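Local coordinates for nonribosomal peptide synthase (Streptomyces sp. MJ635-86F5, PDB 5JJP), which adenylates an aliphatic beta-amino acid, probably with ATP, as a member of the ANL clan of AMP-binding enzymes, at residues 47-50 and 56-59; 96-101 and 236-241; 261-266 and 293-298; 33-38 and 100-105; 89-94 and 153-158. All blocks are in the same frame, centred on the assembly; numbering follows the deposited sequence.

Contact 1: 47-50 and 56-59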
# COMPACT_ATOMS: atom_id res chain seq x y z
N ALA A 47 9.69 9.80 -11.32
CA ALA A 47 8.85 8.75 -10.74
C ALA A 47 8.92 8.86 -9.25
O ALA A 47 7.90 8.78 -8.57
CB ALA A 47 9.36 7.38 -11.18
N ILE A 48 10.14 9.03 -8.77
CA ILE A 48 10.44 9.24 -7.36
C ILE A 48 11.32 10.46 -7.16
O ILE A 48 12.35 10.59 -7.77
CB ILE A 48 11.19 8.04 -6.78
CG1 ILE A 48 10.19 6.93 -6.47
CG2 ILE A 48 11.51 8.19 -5.33
CD1 ILE A 48 9.91 5.89 -7.44
N VAL A 49 10.96 11.24 -6.15
CA VAL A 49 11.77 12.33 -5.68
C VAL A 49 12.26 12.02 -4.27
O VAL A 49 11.49 11.53 -3.46
CB VAL A 49 10.93 13.63 -5.69
CG1 VAL A 49 11.69 14.76 -5.08
CG2 VAL A 49 10.53 13.97 -7.12
N GLU A 50 13.52 12.31 -3.98
CA GLU A 50 14.06 12.16 -2.63
C GLU A 50 15.12 13.22 -2.36
O GLU A 50 15.69 13.76 -3.31
CB GLU A 50 14.57 10.71 -2.40
CG GLU A 50 15.71 10.29 -3.32
CD GLU A 50 16.02 8.80 -3.31
OE1 GLU A 50 15.36 8.01 -2.59
OE2 GLU A 50 16.92 8.40 -4.07
N GLY A 56 20.01 19.38 -2.18
CA GLY A 56 18.55 19.68 -2.24
C GLY A 56 17.74 18.41 -2.58
O GLY A 56 17.80 17.43 -1.82
N LEU A 57 17.09 18.35 -3.75
CA LEU A 57 16.33 17.17 -4.16
C LEU A 57 16.93 16.45 -5.35
O LEU A 57 17.55 17.07 -6.22
CB LEU A 57 14.88 17.50 -4.47
CG LEU A 57 14.09 18.06 -3.29
CD1 LEU A 57 12.72 18.48 -3.78
CD2 LEU A 57 13.96 17.08 -2.12
N ARG A 58 16.72 15.12 -5.38
CA ARG A 58 17.16 14.23 -6.45
C ARG A 58 15.90 13.66 -7.07
O ARG A 58 14.91 13.51 -6.39
CB ARG A 58 17.99 13.08 -5.87
CG ARG A 58 18.41 11.99 -6.87
CD ARG A 58 18.87 10.73 -6.13
NE ARG A 58 20.05 11.01 -5.30
CZ ARG A 58 20.31 10.42 -4.13
NH1 ARG A 58 19.46 9.54 -3.61
NH2 ARG A 58 21.41 10.75 -3.45
N PHE A 59 15.92 13.36 -8.37
CA PHE A 59 14.76 12.80 -9.08
C PHE A 59 15.21 11.47 -9.68
O PHE A 59 16.31 11.36 -10.20
CB PHE A 59 14.24 13.79 -10.20
CG PHE A 59 14.03 15.23 -9.72
CD1 PHE A 59 15.11 16.13 -9.65
CD2 PHE A 59 12.76 15.71 -9.33
CE1 PHE A 59 14.92 17.45 -9.20
CE2 PHE A 59 12.58 17.02 -8.89
CZ PHE A 59 13.66 17.89 -8.83

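Contact 2: 96-101 and 236-241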
# COMPACT_ATOMS: atom_id res chain seq x y z
N ASP A 96 15.64 3.50 -4.45
CA ASP A 96 16.26 2.17 -4.54
C ASP A 96 15.46 1.05 -3.87
O ASP A 96 15.42 -0.09 -4.39
CB ASP A 96 17.68 2.20 -3.97
CG ASP A 96 18.69 2.83 -4.95
OD1 ASP A 96 18.40 2.83 -6.18
OD2 ASP A 96 19.78 3.29 -4.50
N ALA A 97 14.76 1.35 -2.79
CA ALA A 97 13.90 0.35 -2.15
C ALA A 97 12.71 0.04 -3.08
O ALA A 97 12.24 -1.11 -3.16
CB ALA A 97 13.37 0.86 -0.82
N VAL A 98 12.27 1.06 -3.82
CA VAL A 98 11.19 0.82 -4.80
C VAL A 98 11.69 -0.08 -5.93
O VAL A 98 11.03 -1.06 -6.30
CB VAL A 98 10.62 2.16 -5.34
CG1 VAL A 98 9.57 1.90 -6.42
CG2 VAL A 98 10.04 3.01 -4.22
N ALA A 99 12.85 0.25 -6.50
CA ALA A 99 13.46 -0.63 -7.52
C ALA A 99 13.56 -2.09 -6.97
O ALA A 99 13.24 -3.04 -7.67
CB ALA A 99 14.81 -0.14 -7.92
N ALA A 100 13.99 -2.24 -5.73
CA ALA A 100 14.08 -3.59 -5.09
C ALA A 100 12.77 -4.34 -5.02
O ALA A 100 12.72 -5.56 -5.38
CB ALA A 100 14.62 -3.48 -3.71
N PHE A 101 11.69 -3.63 -4.65
CA PHE A 101 10.41 -4.35 -4.55
C PHE A 101 9.84 -4.66 -5.92
O PHE A 101 9.30 -5.74 -6.13
CB PHE A 101 9.44 -3.77 -3.52
CG PHE A 101 8.67 -2.55 -3.94
CD1 PHE A 101 8.71 -1.41 -3.14
CD2 PHE A 101 7.77 -2.59 -4.99
CE1 PHE A 101 7.99 -0.29 -3.47
CE2 PHE A 101 7.00 -1.50 -5.29
CZ PHE A 101 7.11 -0.35 -4.53
N GLY A 236 1.28 0.81 -0.87
CA GLY A 236 0.06 1.17 -1.59
C GLY A 236 0.11 2.57 -2.25
O GLY A 236 -0.35 2.73 -3.38
N GLY A 237 0.60 3.55 -1.50
CA GLY A 237 0.60 4.93 -1.92
C GLY A 237 1.58 5.12 -3.02
O GLY A 237 1.31 5.80 -4.02
N ILE A 238 2.72 4.47 -2.89
CA ILE A 238 3.74 4.58 -3.89
C ILE A 238 3.26 3.90 -5.12
O ILE A 238 3.39 4.45 -6.24
CB ILE A 238 5.05 3.98 -3.43
CG1 ILE A 238 5.67 4.84 -2.32
CG2 ILE A 238 6.04 3.86 -4.58
CD1 ILE A 238 6.94 4.23 -1.76
N ALA A 239 2.68 2.72 -4.94
CA ALA A 239 2.20 1.89 -6.08
C ALA A 239 1.13 2.57 -6.87
O ALA A 239 1.16 2.59 -8.07
CB ALA A 239 1.71 0.52 -5.64
N LEU A 240 0.18 3.15 -6.16
CA LEU A 240 -0.91 3.78 -6.84
C LEU A 240 -0.41 5.05 -7.57
O LEU A 240 -0.87 5.35 -8.65
CB LEU A 240 -2.01 4.12 -5.86
CG LEU A 240 -3.16 4.94 -6.45
CD1 LEU A 240 -3.91 4.17 -7.53
CD2 LEU A 240 -4.09 5.41 -5.36
N THR A 241 0.51 5.77 -6.95
CA THR A 241 1.05 6.97 -7.51
C THR A 241 1.75 6.64 -8.85
O THR A 241 1.54 7.31 -9.84
CB THR A 241 2.04 7.63 -6.54
OG1 THR A 241 1.36 8.07 -5.36
CG2 THR A 241 2.76 8.83 -7.23

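Contact 3: 261-266 and 293-298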
# COMPACT_ATOMS: atom_id res chain seq x y z
N ARG A 261 10.10 21.44 9.52
CA ARG A 261 10.87 20.72 8.50
C ARG A 261 9.97 19.96 7.54
O ARG A 261 10.27 19.86 6.35
CB ARG A 261 11.84 19.75 9.16
CG ARG A 261 13.28 20.23 9.21
CD ARG A 261 13.97 19.68 10.47
NE ARG A 261 14.53 18.33 10.49
CZ ARG A 261 15.82 18.01 10.46
NH1 ARG A 261 16.77 18.93 10.30
NH2 ARG A 261 16.17 16.73 10.53
N PHE A 262 8.86 19.47 8.06
CA PHE A 262 7.91 18.74 7.25
C PHE A 262 7.22 19.70 6.29
O PHE A 262 7.13 19.43 5.09
CB PHE A 262 6.85 18.05 8.13
CG PHE A 262 5.75 17.41 7.36
CD1 PHE A 262 6.04 16.45 6.39
CD2 PHE A 262 4.43 17.74 7.61
CE1 PHE A 262 5.03 15.84 5.68
CE2 PHE A 262 3.41 17.14 6.88
CZ PHE A 262 3.72 16.19 5.91
N LEU A 263 6.72 20.80 6.83
CA LEU A 263 6.03 21.83 6.03
C LEU A 263 6.92 22.43 4.99
O LEU A 263 6.50 22.60 3.87
CB LEU A 263 5.39 22.89 6.93
CG LEU A 263 4.29 22.33 7.84
CD1 LEU A 263 3.92 23.28 8.96
CD2 LEU A 263 3.04 21.99 7.06
N ALA A 264 8.21 22.64 5.29
CA ALA A 264 9.15 23.18 4.30
C ALA A 264 9.36 22.17 3.17
O ALA A 264 9.49 22.54 2.01
CB ALA A 264 10.48 23.50 4.93
N PHE A 265 9.37 20.88 3.53
CA PHE A 265 9.54 19.82 2.55
C PHE A 265 8.37 19.80 1.59
O PHE A 265 8.57 19.61 0.43
CB PHE A 265 9.71 18.47 3.27
CG PHE A 265 10.04 17.34 2.35
CD1 PHE A 265 11.30 17.22 1.82
CD2 PHE A 265 9.08 16.37 2.02
CE1 PHE A 265 11.61 16.18 0.96
CE2 PHE A 265 9.39 15.32 1.18
CZ PHE A 265 10.66 15.23 0.65
N LEU A 266 7.15 19.98 2.07
CA LEU A 266 6.00 19.99 1.18
C LEU A 266 6.09 21.13 0.16
O LEU A 266 5.66 20.96 -0.96
CB LEU A 266 4.67 20.10 1.93
CG LEU A 266 4.38 19.03 2.99
CD1 LEU A 266 2.96 19.22 3.51
CD2 LEU A 266 4.56 17.61 2.47
N ALA A 293 -1.71 26.81 6.52
CA ALA A 293 -2.47 27.70 5.64
C ALA A 293 -1.69 28.18 4.46
O ALA A 293 -2.26 28.50 3.45
CB ALA A 293 -2.98 28.92 6.44
N GLY A 294 -0.38 28.20 4.58
CA GLY A 294 0.49 28.67 3.49
C GLY A 294 0.96 27.62 2.51
O GLY A 294 1.75 27.94 1.62
N LEU A 295 0.48 26.38 2.66
CA LEU A 295 0.82 25.28 1.70
C LEU A 295 0.13 25.45 0.35
O LEU A 295 -0.84 24.75 0.01
CB LEU A 295 0.45 23.92 2.28
CG LEU A 295 1.23 23.51 3.53
CD1 LEU A 295 0.50 22.36 4.20
CD2 LEU A 295 2.63 23.12 3.18
N ASP A 296 0.64 26.39 -0.45
CA ASP A 296 -0.01 26.75 -1.70
C ASP A 296 -0.09 25.63 -2.73
O ASP A 296 -1.08 25.53 -3.46
CB ASP A 296 0.64 28.01 -2.30
CG ASP A 296 0.32 29.27 -1.49
OD1 ASP A 296 -0.79 29.35 -0.90
OD2 ASP A 296 1.17 30.18 -1.44
N PRO A 297 0.95 24.79 -2.83
CA PRO A 297 0.90 23.78 -3.90
C PRO A 297 -0.03 22.62 -3.62
O PRO A 297 -0.43 21.90 -4.56
CB PRO A 297 2.34 23.26 -3.98
CG PRO A 297 3.14 24.32 -3.32
CD PRO A 297 2.29 24.91 -2.26
N LEU A 298 -0.42 22.47 -2.37
CA LEU A 298 -1.21 21.33 -1.92
C LEU A 298 -2.66 21.46 -2.40
O LEU A 298 -3.31 22.44 -2.08
CB LEU A 298 -1.19 21.24 -0.39
CG LEU A 298 -1.84 20.00 0.24
CD1 LEU A 298 -1.10 18.76 -0.15
CD2 LEU A 298 -1.91 20.08 1.74

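Contact 4: 33-38 and 100-105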
# COMPACT_ATOMS: atom_id res chain seq x y z
N ASP A 33 4.65 -4.90 -14.09
CA ASP A 33 4.21 -4.38 -15.37
C ASP A 33 3.14 -3.34 -15.14
O ASP A 33 3.22 -2.22 -15.68
CB ASP A 33 3.70 -5.48 -16.29
CG ASP A 33 4.74 -6.59 -16.49
OD1 ASP A 33 5.95 -6.32 -16.56
OD2 ASP A 33 4.33 -7.76 -16.59
N TYR A 34 2.14 -3.69 -14.32
CA TYR A 34 1.00 -2.81 -14.14
C TYR A 34 1.45 -1.47 -13.58
O TYR A 34 1.00 -0.43 -14.04
CB TYR A 34 -0.15 -3.44 -13.30
CG TYR A 34 -1.35 -2.53 -13.29
CD1 TYR A 34 -2.22 -2.50 -14.36
CD2 TYR A 34 -1.58 -1.63 -12.25
CE1 TYR A 34 -3.32 -1.65 -14.38
CE2 TYR A 34 -2.69 -0.78 -12.23
CZ TYR A 34 -3.54 -0.78 -13.31
OH TYR A 34 -4.63 0.05 -13.34
N LEU A 35 2.32 -1.48 -12.58
CA LEU A 35 2.65 -0.22 -11.91
C LEU A 35 3.41 0.74 -12.83
O LEU A 35 3.39 1.91 -12.59
CB LEU A 35 3.45 -0.45 -10.64
CG LEU A 35 2.75 -1.27 -9.53
CD1 LEU A 35 3.57 -1.20 -8.25
CD2 LEU A 35 1.34 -0.79 -9.25
N LEU A 36 4.06 0.21 -13.87
CA LEU A 36 4.93 1.00 -14.72
C LEU A 36 4.35 1.26 -16.09
O LEU A 36 4.96 1.99 -16.84
CB LEU A 36 6.31 0.32 -14.87
CG LEU A 36 7.08 0.45 -13.56
CD1 LEU A 36 8.23 -0.48 -13.59
CD2 LEU A 36 7.61 1.85 -13.37
N ALA A 37 3.17 0.73 -16.38
CA ALA A 37 2.60 0.90 -17.69
C ALA A 37 2.32 2.36 -18.07
O ALA A 37 2.81 2.82 -19.07
CB ALA A 37 1.33 0.09 -17.82
N ALA A 38 1.65 3.11 -17.21
CA ALA A 38 1.36 4.51 -17.51
C ALA A 38 2.61 5.34 -17.75
O ALA A 38 2.61 6.25 -18.59
CB ALA A 38 0.53 5.17 -16.40
N ALA A 100 13.99 -2.24 -5.73
CA ALA A 100 14.08 -3.59 -5.09
C ALA A 100 12.77 -4.34 -5.02
O ALA A 100 12.72 -5.56 -5.38
CB ALA A 100 14.62 -3.48 -3.71
N PHE A 101 11.69 -3.63 -4.65
CA PHE A 101 10.41 -4.35 -4.55
C PHE A 101 9.84 -4.66 -5.92
O PHE A 101 9.30 -5.74 -6.13
CB PHE A 101 9.44 -3.77 -3.52
CG PHE A 101 8.67 -2.55 -3.94
CD1 PHE A 101 8.71 -1.41 -3.14
CD2 PHE A 101 7.77 -2.59 -4.99
CE1 PHE A 101 7.99 -0.29 -3.47
CE2 PHE A 101 7.00 -1.50 -5.29
CZ PHE A 101 7.11 -0.35 -4.53
N LEU A 102 10.09 -3.77 -6.89
CA LEU A 102 9.77 -4.07 -8.25
C LEU A 102 10.57 -5.28 -8.77
O LEU A 102 10.05 -6.10 -9.57
CB LEU A 102 9.98 -2.83 -9.14
CG LEU A 102 9.03 -1.67 -8.96
CD1 LEU A 102 9.45 -0.48 -9.83
CD2 LEU A 102 7.61 -2.07 -9.29
N ALA A 103 11.84 -5.36 -8.42
CA ALA A 103 12.63 -6.49 -8.87
C ALA A 103 12.02 -7.78 -8.27
O ALA A 103 11.80 -8.74 -8.99
CB ALA A 103 14.07 -6.34 -8.45
N CYS A 104 11.69 -7.76 -6.98
CA CYS A 104 11.06 -8.93 -6.36
C CYS A 104 9.75 -9.33 -7.07
O CYS A 104 9.52 -10.52 -7.30
CB CYS A 104 10.77 -8.70 -4.88
SG CYS A 104 12.27 -8.53 -3.85
N PHE A 105 8.90 -8.33 -7.36
CA PHE A 105 7.67 -8.62 -8.12
C PHE A 105 7.98 -9.37 -9.40
O PHE A 105 7.28 -10.35 -9.72
CB PHE A 105 6.93 -7.37 -8.54
CG PHE A 105 6.23 -6.61 -7.43
CD1 PHE A 105 5.74 -7.24 -6.30
CD2 PHE A 105 6.01 -5.24 -7.58
CE1 PHE A 105 5.03 -6.54 -5.36
CE2 PHE A 105 5.32 -4.54 -6.63
CZ PHE A 105 4.82 -5.17 -5.51

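Contact 5: 89-94 and 153-158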
# COMPACT_ATOMS: atom_id res chain seq x y z
N LEU A 89 12.49 -7.48 2.98
CA LEU A 89 13.06 -6.29 2.39
C LEU A 89 13.04 -5.12 3.42
O LEU A 89 11.98 -4.59 3.76
CB LEU A 89 12.27 -5.94 1.13
CG LEU A 89 12.68 -4.75 0.32
CD1 LEU A 89 14.12 -4.90 -0.10
CD2 LEU A 89 11.80 -4.60 -0.89
N GLU A 90 14.22 -4.78 3.94
CA GLU A 90 14.32 -3.82 5.04
C GLU A 90 15.01 -2.53 4.61
O GLU A 90 16.20 -2.54 4.29
CB GLU A 90 15.06 -4.42 6.21
CG GLU A 90 15.21 -3.50 7.41
CD GLU A 90 15.55 -4.30 8.68
OE1 GLU A 90 14.70 -5.12 9.13
OE2 GLU A 90 16.67 -4.09 9.25
N SER A 91 14.26 -1.45 4.60
CA SER A 91 14.78 -0.19 4.16
C SER A 91 13.78 0.91 4.42
O SER A 91 12.57 0.68 4.41
CB SER A 91 15.12 -0.25 2.66
OG SER A 91 15.39 1.03 2.08
N PRO A 92 14.29 2.13 4.70
CA PRO A 92 13.34 3.20 4.57
C PRO A 92 12.87 3.28 3.11
O PRO A 92 13.55 2.82 2.22
CB PRO A 92 14.13 4.44 5.00
CG PRO A 92 15.55 4.08 4.76
CD PRO A 92 15.65 2.62 4.96
N ALA A 93 11.70 3.87 2.90
CA ALA A 93 11.17 4.12 1.56
C ALA A 93 12.07 5.08 0.76
O ALA A 93 12.12 6.25 1.06
CB ALA A 93 9.77 4.70 1.66
N THR A 94 12.72 4.56 -0.27
CA THR A 94 13.61 5.33 -1.14
C THR A 94 13.45 4.83 -2.54
O THR A 94 12.95 3.72 -2.74
CB THR A 94 15.09 5.09 -0.77
OG1 THR A 94 15.41 3.70 -0.92
CG2 THR A 94 15.35 5.51 0.68
N ALA A 153 21.84 -9.82 1.81
CA ALA A 153 22.31 -9.00 0.69
C ALA A 153 21.94 -7.57 0.89
O ALA A 153 21.05 -7.27 1.69
CB ALA A 153 21.71 -9.50 -0.62
N ARG A 154 22.64 -6.69 0.20
CA ARG A 154 22.37 -5.27 0.28
C ARG A 154 22.10 -4.79 -1.08
O ARG A 154 22.68 -5.30 -2.06
CB ARG A 154 23.56 -4.52 0.81
CG ARG A 154 23.84 -4.77 2.26
CD ARG A 154 25.29 -4.52 2.61
NE ARG A 154 25.53 -4.94 4.00
CZ ARG A 154 25.14 -4.25 5.04
NH1 ARG A 154 24.47 -3.11 4.87
NH2 ARG A 154 25.37 -4.70 6.26
N PHE A 155 21.26 -3.77 -1.16
CA PHE A 155 21.05 -3.09 -2.45
C PHE A 155 21.38 -1.62 -2.28
O PHE A 155 21.13 -1.04 -1.23
CB PHE A 155 19.62 -3.29 -2.96
CG PHE A 155 18.59 -2.69 -2.08
CD1 PHE A 155 18.04 -3.40 -1.06
CD2 PHE A 155 18.16 -1.40 -2.29
CE1 PHE A 155 17.10 -2.83 -0.21
CE2 PHE A 155 17.25 -0.80 -1.41
CZ PHE A 155 16.72 -1.52 -0.37
N GLY A 156 21.95 -1.02 -3.30
CA GLY A 156 22.24 0.44 -3.27
C GLY A 156 22.51 0.94 -4.68
O GLY A 156 22.20 0.23 -5.65
N PRO A 157 23.13 2.11 -4.81
CA PRO A 157 23.28 2.74 -6.15
C PRO A 157 24.04 1.87 -7.14
O PRO A 157 23.65 1.82 -8.32
CB PRO A 157 24.11 4.02 -5.86
CG PRO A 157 24.01 4.24 -4.37
CD PRO A 157 23.71 2.91 -3.73
N LYS A 158 25.06 1.15 -6.67
CA LYS A 158 25.86 0.30 -7.54
C LYS A 158 25.24 -1.06 -7.89
O LYS A 158 25.66 -1.68 -8.87
CB LYS A 158 27.25 0.08 -6.92
CG LYS A 158 27.29 -0.74 -5.62
CD LYS A 158 26.90 -2.22 -5.72
CE LYS A 158 27.43 -3.02 -6.92
NZ LYS A 158 28.78 -3.64 -6.72

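Contact 1: 47-50 and 56-59
Glu50 and Arg58 face each other as a hydrogen-bonded antiparallel pair, and they are joined three times. Glu50 N donates to Arg58 O at 3.0 Å, Arg58 N returns a bond to Glu50 O at 2.7 Å, and out along the side chains Arg58 NH1 forms a salt bridge to Glu50 OE2 at 2.8 Å. That oxygen lies almost in the guanidinium plane, at its edge, but the arginine reaches it from above the carboxylate plane, and the two flat groups stand 84° apart. A bend at chi3 (-62°) swings the otherwise extended arginine chain round to the acid. The other carboxylate oxygen, Glu50 OE1, accepts from the backbone N of Ala95, which ties the acid to the start of helix 95-107.

On the sheet's other face, Val49 and Phe59 lie side by side, pointing the same way, with Val49 CG2 3.6 Å from Phe59 CD2. Val49 CG1 touches Leu57 CD1 at 4.1 Å. Backbone bonds from Ala47 and Val49 to Ala248 carry the pairing on to strand 247-250. Ala47 and Ile48 both face Val60, a classic beta bulge toward the open end of this antiparallel beta hairpin, away from its turn.

Contact 2: 96-101 and 236-241
Ile238 spans the gap between helix 232-243 and helix 95-107, and its side chain is best followed outward from CB, which points toward Val98 and Phe101. CB divides there into two arms. The short one, CG2, lies anti to the backbone N and meets two residues at once: it sits 4.1 Å from Val98 CG2, and 4.3 Å from Phe101 CZ, where it comes up to the edge of the phenyl ring near its plane. The long arm leaves through CG1, anti to the carbonyl carbon (chi1 -70°), and runs on extended to CD1, which is also 4.1 Å from Val98 CG2. One valine methyl is therefore touched by both arms of the isoleucine, the two side chains reaching toward each other tip to tip.

This is apolar packing in the middle of the five-layered alpha-beta-alpha-beta-alpha sandwich. Helix 95-107 follows strand 87-90 of the first mixed sheet, while helix 232-243 links strands 222-225 and 247-250 of the second, so the contact joins the helices of one sheet to those of the other. Behind it, Ile238 also rests on Val225 and Val98 on Leu65. The phenyl ring of Phe101 carries Val98 O over one face, 3.7 Å above the plane and toward the rim. Just beside Ile238 in its own helix, Gly237 O takes two bonds from Thr241, one from N at 3.0 Å and one from OG1 at 2.6 Å, which reach it from opposite faces of its plane.

Contact 3: 261-266 and 293-298
Leu295, whose side chain packs on Leu263 and Leu266, has a carbonyl oxygen, Leu295 O, with two donors: Arg323 NH2, and, weakly, Leu298 N at 3.3 Å, which closes a type I beta turn. Arg323 NE reaches Leu298 O as well, so one guanidinium ties both ends of the turn. Leu295 is itself the centre of an inverse gamma turn, in which Asp296 N makes a weak bond to Gly294 O.

CG lies anti to the carbonyl carbon (chi1 -64°), which carries the fork of Leu295 toward the helix. Its CD1 touches Leu263 CD2 at 3.8 Å, the two side chains crossing at about a right angle. Its CD2 lies 3.9 Å from both CB and CD1 of Leu266. The forked tip thus spans two residues one helical turn apart. Here the layer of helices covering the six-stranded mixed sheet meets the loop that leads into strand 300-304, the neighbour of strand 273-276, and Leu266 reaches down to Val274 on the latter. An alanine in place of Leu295 would take away both methyls of the fork, and is likely to open a gap against Leu263 and Leu266. Leu266 is backed within its own helix by Phe262, over one face of whose ring Leu266 CG sits 4.1 Å above the plane, toward the rim.

Contact 4: 33-38 and 100-105
The phenyl ring of Phe105, which touches Leu35 across the contact, carries Phe101 O over one face, 3.4 Å above the plane and displaced toward the rim. Leu35 CD1 comes to the ring obliquely and lies 4.1 Å from Phe105 CE2, the two side chains crossing at about a right angle. Two more aromatic rings close in: Phe101 meets this ring with its plane turned by about 65°, and Phe111 also meets it.

The same Leu35 methyl also reaches Leu102, with CD1 4.3 Å from Leu102 CD2. Next to it Leu36 and Leu102 point at one another tip to tip, their CD1 atoms 4.0 Å apart, so that Leu102 uses a different methyl for each of its two leucine partners. Leu36 lies with CG anti to its carbonyl carbon (chi1 -72°), which sends its branched end out toward helix 95-107.

Such reach is needed because the axes of 33-37 and 100-105 stay 11.1 Å apart at their closest, running at 130° to one another. Helix 31-37 is thereby laid against helix 95-107, which follows strand 87-90 of the five-stranded mixed sheet. It touches other helices too: Leu35 rests on Ala239 and Ala243 of helix 232-243 and on His208 of helix 201-212, while Leu36 meets Tyr62 and Glu66 of helix 62-77. Polar ties flank the leucines, with Tyr34 OH bonded to Arg212 NH1 and Asn30 ND2 donating to Phe105 O.

Contact 5: 89-94 and 153-158
Phe155 pushes one corner of its ring between Leu89 and Ser91, and that corner is the tight part of the contact. Leu89 CD1 lies 3.6 Å from Phe155 CE1, coming in obliquely to the ring while the two side chains as a whole cross at about a right angle. At the next ring atom Ser91 CB sits at the edge, near the ring plane, 3.7 Å from Phe155 CZ, and Ser91 OG is 3.8 Å from the same carbon. The phenylalanine takes a chi1 of 64°, which sets CG between its backbone N and carbonyl carbon and turns the ring toward strand 87-90.

Both segments run off parallel strands of the five-stranded mixed sheet, with strand 134-138 between them, so the ring reaches over Leu136 of that middle strand, and Asp96 of helix 95-107 packs against it. This is the helix-on-sheet layering of the first alpha/beta half of the sandwich.

Toward solvent the packing slackens: Pro92 and Pro157 are exposed, and Thr94, whose OG1 caps Ala97 N at the start of the helix, comes no nearer than 4.9 Å. Ser91 itself is buried, its hydroxyl OG bonded to Pro92 O at 2.6 Å. With an alanine here the hydroxyl is gone, and Pro92 O would probably be left without this donor and the turn out of the strand less firmly fixed.

How the contacts relate
Helix 95-107 is the common thread: contacts 2 and 4, centres 8 Å apart, share its Ala100 and Phe101. Contact 5 leads into this helix from strand 87-90, with Leu89 under Phe101 and Ala100. Contact 1 touches it through Ile48 on Val98, and meets contact 5 where Glu50 packs on Thr94. Contact 3 lies about 23 Å from contact 2 between centres; it touches the others only at contact 1, through Phe265 against Leu57. Along the chain contact 4 opens first, enclosing contact 1; contacts 2 and 4 each cross contact 5, and contact 3 comes last. Contact 2 joins helices of the two mixed sheets, contact 4 adds helix 31-37, and contacts 3 and 5 each keep to one sheet's layers.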